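Local coordinates for protein beta-mannosidase (Trichoderma harzianum, PDB 4CVU) that probably hydrolyses terminal beta-linked mannose residues from the non-reducing ends of oligosaccharides, as a fungal beta-mannosidase of glycoside hydrolase family 2, at residues M418-S423 and G486-E491; C537-G542 and Y567-F572. All coordinates share one frame; numbering follows the deposited sequence.

How the contacts relate
Both contacts belong to what the topology and family identify as the (beta/alpha)8 barrel of the catalytic domain, their centres about 10 Å apart. Contact 1 closes before contact 2 opens along the chain. It follows the C-terminal ends of strands 418-421 and 481-485, the latter through the turn into helix 490-501, whereas contact 2 joins the loop after strand 534-535 to the residues leading into strand 570-572. Ser538 joins the two: its N lies 2.8 Å from Gly487 O, a probable hydrogen bond, and its OG probably accepts from Glu489 N. Successive barrel loops are thus coupled around a probable active site.

Contact 1 (M418-S423 and G486-E491)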
# COMPACT_ATOMS: atom_id res chain seq x y z
N MET A 418 -7.18 -12.16 -34.14
CA MET A 418 -8.38 -11.35 -33.94
C MET A 418 -8.56 -10.98 -32.47
O MET A 418 -8.22 -11.77 -31.58
CB MET A 418 -9.64 -12.13 -34.41
CG MET A 418 -10.92 -11.33 -34.38
SD MET A 418 -12.34 -12.29 -35.02
CE MET A 418 -12.23 -11.97 -36.76
N LEU A 419 -9.03 -9.74 -32.25
CA LEU A 419 -9.64 -9.30 -31.02
C LEU A 419 -11.07 -8.87 -31.29
O LEU A 419 -11.37 -8.20 -32.30
CB LEU A 419 -8.87 -8.13 -30.35
CG LEU A 419 -7.43 -8.38 -29.96
CD1 LEU A 419 -6.72 -7.07 -29.60
CD2 LEU A 419 -7.34 -9.33 -28.80
N ARG A 420 -11.97 -9.21 -30.37
CA ARG A 420 -13.26 -8.60 -30.34
C ARG A 420 -13.22 -7.39 -29.44
O ARG A 420 -13.00 -7.55 -28.24
CB ARG A 420 -14.33 -9.56 -29.82
CG ARG A 420 -15.60 -8.83 -29.42
CD ARG A 420 -16.75 -9.82 -29.37
NE ARG A 420 -17.98 -9.19 -28.89
CZ ARG A 420 -18.64 -9.49 -27.77
NH1 ARG A 420 -18.21 -10.42 -26.92
NH2 ARG A 420 -19.75 -8.85 -27.50
N VAL A 421 -13.45 -6.22 -30.01
CA VAL A 421 -13.49 -4.98 -29.26
C VAL A 421 -14.89 -4.84 -28.66
O VAL A 421 -15.82 -4.34 -29.28
CB VAL A 421 -13.10 -3.75 -30.12
CG1 VAL A 421 -12.97 -2.51 -29.25
CG2 VAL A 421 -11.81 -4.00 -30.84
N TRP A 422 -14.99 -5.30 -27.41
CA TRP A 422 -16.21 -5.49 -26.67
C TRP A 422 -16.98 -4.20 -26.41
O TRP A 422 -16.38 -3.18 -26.09
CB TRP A 422 -15.82 -6.15 -25.33
CG TRP A 422 -16.98 -6.27 -24.36
CD1 TRP A 422 -17.91 -7.27 -24.34
CD2 TRP A 422 -17.31 -5.39 -23.30
NE1 TRP A 422 -18.79 -7.07 -23.30
CE2 TRP A 422 -18.46 -5.91 -22.66
CE3 TRP A 422 -16.77 -4.17 -22.83
CZ2 TRP A 422 -19.07 -5.27 -21.58
CZ3 TRP A 422 -17.37 -3.55 -21.75
CH2 TRP A 422 -18.52 -4.09 -21.14
N SER A 423 -18.30 -4.24 -26.54
CA SER A 423 -19.15 -3.09 -26.14
C SER A 423 -19.75 -3.39 -24.77
O SER A 423 -20.22 -4.51 -24.55
CB SER A 423 -20.25 -2.82 -27.19
OG SER A 423 -21.08 -3.99 -27.42
N GLY A 486 -23.95 -4.37 -33.57
CA GLY A 486 -24.78 -3.30 -32.98
C GLY A 486 -24.66 -3.17 -31.47
O GLY A 486 -24.87 -2.09 -30.89
N GLY A 487 -24.27 -4.27 -30.82
CA GLY A 487 -24.15 -4.25 -29.36
C GLY A 487 -24.08 -5.61 -28.72
O GLY A 487 -24.31 -6.65 -29.36
N ASN A 488 -23.79 -5.60 -27.44
CA ASN A 488 -23.49 -6.82 -26.72
C ASN A 488 -24.72 -7.42 -26.06
O ASN A 488 -25.41 -6.78 -25.33
CB ASN A 488 -22.35 -6.53 -25.74
CG ASN A 488 -22.13 -7.63 -24.73
OD1 ASN A 488 -21.76 -8.73 -25.09
ND2 ASN A 488 -22.40 -7.35 -23.47
N GLU A 489 -24.93 -8.71 -26.32
CA GLU A 489 -25.95 -9.55 -25.64
C GLU A 489 -27.45 -9.18 -25.72
O GLU A 489 -28.12 -9.15 -24.70
CB GLU A 489 -25.55 -9.77 -24.18
CG GLU A 489 -24.86 -11.12 -23.96
CD GLU A 489 -23.70 -11.05 -22.98
OE1 GLU A 489 -23.68 -10.10 -22.16
OE2 GLU A 489 -22.83 -11.98 -23.04
N PHE A 490 -27.96 -8.93 -26.91
CA PHE A 490 -29.32 -8.58 -27.08
C PHE A 490 -30.18 -9.82 -27.30
O PHE A 490 -30.88 -10.21 -26.43
CB PHE A 490 -29.45 -7.62 -28.25
CG PHE A 490 -29.14 -6.23 -27.88
CD1 PHE A 490 -27.84 -5.82 -27.75
CD2 PHE A 490 -30.13 -5.37 -27.56
CE1 PHE A 490 -27.56 -4.55 -27.34
CE2 PHE A 490 -29.87 -4.08 -27.15
CZ PHE A 490 -28.57 -3.66 -27.05
N GLU A 491 -30.06 -10.45 -28.44
CA GLU A 491 -30.96 -11.53 -28.84
C GLU A 491 -30.76 -12.84 -28.06
O GLU A 491 -31.66 -13.70 -27.99
CB GLU A 491 -30.79 -11.80 -30.33
CG GLU A 491 -31.48 -10.77 -31.26
CD GLU A 491 -31.31 -11.10 -32.75
OE1 GLU A 491 -31.45 -12.28 -33.10
OE2 GLU A 491 -31.04 -10.19 -33.57
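Asn488 meets Ser423, Trp422 and Arg420 in turn, from CB outward along its short side chain. Its CB starts against Ser423, 3.2 Å from the carbonyl O and nearly as close to OG, a hydroxyl already hydrogen-bonded to Glu446 and Phe449. With CG anti to the backbone N (chi1 168°), the amide carbon comes to lie 3.7 Å from Trp422 NE1, the amide plane turned well away from that of the indole. OD1 then accepts a hydrogen bond from Arg420 NH2 at 3.1 Å, fairly straight at 155°. The oxygen sits at the guanidinium edge, in its plane, while the donor is tilted 31° from the amide plane. Asn488 and Glu489 follow strand 481-485, the place where clan GH-A glycosidases carry their Asn-Glu pair, so Glu489 is probably the acid/base. The extended Arg420 chain also forms salt bridges through NE to Glu446 and through NH1 to Glu594, which holds its guanidinium from several sides. At the other branch of the amide, ND2 is hydrogen-bonded to Ser450 OG and lies 3.6 Å from Trp422 NE1, obliquely to the ring. A weak bond of 3.3 Å runs from Asn488 ND2 to Glu489 OE1.

Contact 2 (C537-G542 and Y567-F572); sequences CSANNG and YGDTDF. With CD (cadmium ion), chain B.
Asp569 turns its carboxyl group onto the backbone of Ser538 and Ala539, and the contact rests largely on packing, since no hydrogen bond is assigned between 537-542 and 567-572. The touching parts run nearly antiparallel, 163° apart. Among the polar approaches, Asp569 OD2 stands 2.8 Å from Ser538 O, two acceptors with no hydrogen bond assigned between them. The other oxygen, Asp569 OD1, rests 3.2 Å from Ala539 CA and about as far from its methyl group, buried and with no polar partner in the model. CG between the backbone N and the carbonyl carbon (chi1 57°) brings the carboxyl group here. An alanine in place of Asp569 would probably leave a gap beside Ala539 CA and CB, where the carboxyl oxygen OD1 now packs.

The van der Waals contacts continue at Gly568, whose CA lies 3.1 Å from Asn540 O; a side chain on it would collide with that oxygen. Tyr567 CB packs 3.4 Å from Asn541 OD1, and the ring plane is turned 65° from the amide plane of Asn541, while the hydroxyl reaches Thr562. Within 537-542, Asn540 OD1 accepts from Gly542 N on a lone pair, an Asx turn that shapes the loop, while Asn541 ND2 is held by Tyr558.

Within these two segments, a metal bond is made by Asp571, whose OD1 ligates a cadmium ion at 2.2 Å together with two waters. Across the contact, the short approach of Asp569 OD2 to Ser538 O would be most easily tolerated if the carboxyl group were protonated.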
# COMPACT_ATOMS: atom_id res chain seq x y z
N CYS A 537 -26.46 -7.62 -33.28
CA CYS A 537 -25.86 -7.85 -31.95
C CYS A 537 -24.80 -8.93 -31.98
O CYS A 537 -24.68 -9.68 -32.96
CB CYS A 537 -26.90 -8.18 -30.90
SG CYS A 537 -27.88 -9.63 -31.33
N SER A 538 -24.05 -8.99 -30.89
CA SER A 538 -22.84 -9.81 -30.78
C SER A 538 -23.08 -11.29 -30.90
O SER A 538 -22.15 -12.01 -31.21
CB SER A 538 -22.19 -9.57 -29.43
OG SER A 538 -23.07 -10.01 -28.40
N ALA A 539 -24.29 -11.75 -30.60
CA ALA A 539 -24.63 -13.15 -30.70
C ALA A 539 -26.07 -13.33 -31.12
O ALA A 539 -26.98 -12.84 -30.45
CB ALA A 539 -24.41 -13.85 -29.34
N ASN A 540 -26.27 -14.05 -32.21
CA ASN A 540 -27.59 -14.31 -32.72
C ASN A 540 -27.61 -15.52 -33.68
O ASN A 540 -26.58 -16.07 -34.02
CB ASN A 540 -28.22 -13.03 -33.38
CG ASN A 540 -27.41 -12.50 -34.52
OD1 ASN A 540 -27.38 -13.10 -35.59
ND2 ASN A 540 -26.68 -11.37 -34.30
N ASN A 541 -28.80 -15.92 -34.09
CA ASN A 541 -28.98 -17.08 -34.96
C ASN A 541 -28.91 -16.79 -36.46
O ASN A 541 -29.27 -17.64 -37.29
CB ASN A 541 -30.31 -17.77 -34.62
CG ASN A 541 -30.26 -18.45 -33.27
OD1 ASN A 541 -29.27 -19.06 -32.92
ND2 ASN A 541 -31.32 -18.32 -32.51
N GLY A 542 -28.40 -15.61 -36.80
CA GLY A 542 -28.23 -15.22 -38.19
C GLY A 542 -29.45 -14.56 -38.79
O GLY A 542 -30.47 -14.36 -38.10
N TYR A 567 -26.96 -22.82 -35.49
CA TYR A 567 -26.96 -21.42 -35.83
C TYR A 567 -26.07 -20.68 -34.85
O TYR A 567 -26.01 -21.01 -33.68
CB TYR A 567 -28.36 -20.82 -35.69
CG TYR A 567 -29.47 -21.62 -36.33
CD1 TYR A 567 -30.10 -22.64 -35.63
CD2 TYR A 567 -29.84 -21.39 -37.64
CE1 TYR A 567 -31.12 -23.39 -36.22
CE2 TYR A 567 -30.87 -22.14 -38.25
CZ TYR A 567 -31.49 -23.14 -37.52
OH TYR A 567 -32.50 -23.91 -38.11
N GLY A 568 -25.42 -19.65 -35.33
CA GLY A 568 -24.85 -18.65 -34.44
C GLY A 568 -23.56 -18.99 -33.77
O GLY A 568 -23.07 -20.10 -33.83
N ASP A 569 -23.00 -17.99 -33.11
CA ASP A 569 -21.88 -18.17 -32.24
C ASP A 569 -22.34 -18.63 -30.84
O ASP A 569 -23.53 -18.59 -30.53
CB ASP A 569 -21.02 -16.89 -32.16
CG ASP A 569 -21.79 -15.66 -31.72
OD1 ASP A 569 -23.05 -15.71 -31.64
OD2 ASP A 569 -21.10 -14.61 -31.42
N THR A 570 -21.39 -19.09 -30.02
CA THR A 570 -21.68 -19.63 -28.68
C THR A 570 -20.98 -18.85 -27.55
O THR A 570 -19.91 -18.29 -27.76
CB THR A 570 -21.26 -21.09 -28.57
OG1 THR A 570 -19.88 -21.23 -28.91
CG2 THR A 570 -22.12 -21.98 -29.49
N ASP A 571 -21.62 -18.84 -26.38
CA ASP A 571 -20.98 -18.49 -25.08
C ASP A 571 -20.78 -19.72 -24.17
O ASP A 571 -21.41 -20.77 -24.35
CB ASP A 571 -21.88 -17.55 -24.31
CG ASP A 571 -23.18 -18.20 -23.92
OD1 ASP A 571 -23.95 -18.57 -24.81
OD2 ASP A 571 -23.45 -18.36 -22.71
N PHE A 572 -19.93 -19.62 -23.18
CA PHE A 572 -19.90 -20.70 -22.21
C PHE A 572 -19.41 -20.18 -20.90
O PHE A 572 -18.23 -19.85 -20.73
CB PHE A 572 -19.07 -21.93 -22.66
CG PHE A 572 -19.43 -23.18 -21.91
CD1 PHE A 572 -20.74 -23.66 -21.94
CD2 PHE A 572 -18.51 -23.82 -21.13
CE1 PHE A 572 -21.09 -24.78 -21.23
CE2 PHE A 572 -18.86 -24.96 -20.41
CZ PHE A 572 -20.16 -25.45 -20.47
CD CD B . -25.52 -20.06 -24.58
O HOH W 1 -27.28 -21.95 -24.43
O HOH W 2 -24.57 -20.91 -27.05